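Local coordinates for protein restriction endonuclease AspBHI (Azoarcus sp., PDB 4OC8) that probably binds modified DNA and cleaves it as a modification-dependent restriction endonuclease that assembles as a tetramer, at residues A[85-89]-A[163-167]. Numbering follows the deposited sequence.
Sequences DNRHP and QRFQN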
loop_
_atom_site.group_PDB
_atom_site.type_symbol
_atom_site.label_atom_id
_atom_site.label_comp_id
_atom_site.label_asym_id
_atom_site.label_seq_id
_atom_site.Cartn_x
_atom_site.Cartn_y
_atom_site.Cartn_z
ATOM N N ASP A 85 17.455 21.092 12.057
ATOM C CA ASP A 85 18.752 21.739 11.876
ATOM C C ASP A 85 19.866 21.242 12.811
ATOM O O ASP A 85 20.892 21.898 12.961
ATOM C CB ASP A 85 18.605 23.265 11.980
ATOM C CG ASP A 85 18.187 23.719 13.357
ATOM O OD1 ASP A 85 17.566 22.915 14.089
ATOM O OD2 ASP A 85 18.481 24.878 13.714
ATOM N N ASN A 86 19.661 20.092 13.444
ATOM C CA ASN A 86 20.734 19.439 14.187
ATOM C C ASN A 86 21.305 18.276 13.384
ATOM O O ASN A 86 20.901 17.124 13.562
ATOM C CB ASN A 86 20.241 18.945 15.537
ATOM C CG ASN A 86 21.369 18.693 16.501
ATOM O OD1 ASN A 86 22.411 19.338 16.433
ATOM N ND2 ASN A 86 21.170 17.745 17.408
ATOM N N ARG A 87 22.277 18.584 12.532
ATOM C CA ARG A 87 22.684 17.660 11.484
ATOM C C ARG A 87 23.979 16.893 11.744
ATOM O O ARG A 87 24.430 16.127 10.888
ATOM C CB ARG A 87 22.767 18.412 10.156
ATOM C CG ARG A 87 21.528 19.249 9.884
ATOM C CD ARG A 87 21.238 19.367 8.401
ATOM N NE ARG A 87 19.805 19.470 8.151
ATOM C CZ ARG A 87 19.254 19.424 6.943
ATOM N NH1 ARG A 87 20.023 19.282 5.873
ATOM N NH2 ARG A 87 17.937 19.521 6.805
ATOM N N HIS A 88 24.569 17.096 12.918
ATOM C CA HIS A 88 25.807 16.412 13.285
ATOM C C HIS A 88 25.855 16.160 14.793
ATOM O O HIS A 88 25.172 16.838 15.554
ATOM C CB HIS A 88 27.021 17.234 12.839
ATOM C CG HIS A 88 27.015 18.640 13.347
ATOM N ND1 HIS A 88 27.134 18.949 14.686
ATOM C CD2 HIS A 88 26.895 19.821 12.697
ATOM C CE1 HIS A 88 27.086 20.259 14.838
ATOM N NE2 HIS A 88 26.943 20.813 13.647
ATOM N N PRO A 89 26.657 15.173 15.228
ATOM C CA PRO A 89 26.812 14.849 16.651
ATOM C C PRO A 89 27.320 16.020 17.480
ATOM O O PRO A 89 27.854 16.980 16.923
ATOM C CB PRO A 89 27.880 13.754 16.642
ATOM C CG PRO A 89 27.754 13.120 15.316
ATOM C CD PRO A 89 27.354 14.199 14.366
ATOM N N GLN A 163 29.019 8.099 16.393
ATOM C CA GLN A 163 28.222 8.829 17.379
ATOM C C GLN A 163 26.721 8.819 17.089
ATOM O O GLN A 163 26.298 8.660 15.942
ATOM C CB GLN A 163 28.744 10.256 17.546
ATOM C CG GLN A 163 29.986 10.344 18.429
ATOM C CD GLN A 163 30.644 11.710 18.387
ATOM O OE1 GLN A 163 31.409 12.013 17.471
ATOM N NE2 GLN A 163 30.348 12.546 19.381
ATOM N N ARG A 164 25.926 8.982 18.145
ATOM C CA ARG A 164 24.471 8.951 18.042
ATOM C C ARG A 164 23.851 10.292 18.438
ATOM O O ARG A 164 24.046 10.767 19.561
ATOM C CB ARG A 164 23.911 7.832 18.925
ATOM C CG ARG A 164 24.228 6.423 18.424
ATOM C CD ARG A 164 23.285 5.997 17.306
ATOM N NE ARG A 164 22.009 5.503 17.821
ATOM C CZ ARG A 164 20.958 5.197 17.062
ATOM N NH1 ARG A 164 21.017 5.342 15.744
ATOM N NH2 ARG A 164 19.842 4.748 17.627
ATOM N N PHE A 165 23.102 10.907 17.524
ATOM C CA PHE A 165 22.488 12.202 17.826
ATOM C C PHE A 165 21.070 12.331 17.280
ATOM O O PHE A 165 20.746 11.764 16.245
ATOM C CB PHE A 165 23.355 13.349 17.305
ATOM C CG PHE A 165 23.387 13.452 15.813
ATOM C CD1 PHE A 165 24.205 12.625 15.066
ATOM C CD2 PHE A 165 22.603 14.380 15.155
ATOM C CE1 PHE A 165 24.236 12.718 13.687
ATOM C CE2 PHE A 165 22.631 14.481 13.777
ATOM C CZ PHE A 165 23.450 13.649 13.043
ATOM N N GLN A 166 20.231 13.100 17.970
ATOM C CA GLN A 166 18.828 13.256 17.583
ATOM C C GLN A 166 18.555 14.432 16.657
ATOM O O GLN A 166 19.153 15.501 16.795
ATOM C CB GLN A 166 17.957 13.407 18.816
ATOM C CG GLN A 166 17.592 12.109 19.468
ATOM C CD GLN A 166 16.848 12.342 20.746
ATOM O OE1 GLN A 166 17.117 13.311 21.455
ATOM N NE2 GLN A 166 15.894 11.469 21.051
ATOM N N ASN A 167 17.635 14.227 15.719
ATOM C CA ASN A 167 17.201 15.303 14.834
ATOM C C ASN A 167 15.726 15.161 14.481
ATOM O O ASN A 167 15.178 14.067 14.514
ATOM C CB ASN A 167 18.051 15.346 13.565
ATOM C CG ASN A 167 17.855 16.627 12.782
ATOM O OD1 ASN A 167 17.528 17.667 13.351
ATOM N ND2 ASN A 167 18.045 16.560 11.469
#
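Two hydrogen bonds hold the loop 85-89 to segment 163-167 of strand 163-174, and each uses an asparagine side chain. Asn86 N donates to Asn167 OD1 (3.2 Å, 147° at the hydrogen), and Asn86 ND2 donates to the backbone Gln166 O (3.1 Å, 148°); the same ND2 also bonds Arg91 O. Both asparagines direct CA-CB toward the opposite segment.

Apolar and ring contacts centre on Phe165. Pro89 CD lies 3.5 Å from Phe165 CE1, with His88 O and Pro89 N over one ring face, whereas Asn86 O meets the edge 3.2 Å from Phe165 CE2. Farther along, Pro89 CB touches Gln163 CB at 3.7 Å.

The segments run nearly antiparallel (164°), continuing the direction in which strand 79-83 pairs with strand 163-174 within the N-terminal AspBHI family region, which belongs to the PUA clan. The CA-CB bond of Arg164 is directed away from the loop, and its guanidinium forms a salt bridge with Asp109 of the second subunit. Neither bond joins backbone to backbone, so side-chain amides hold the loop, and the Phe165 ring fills the space between loop and strand.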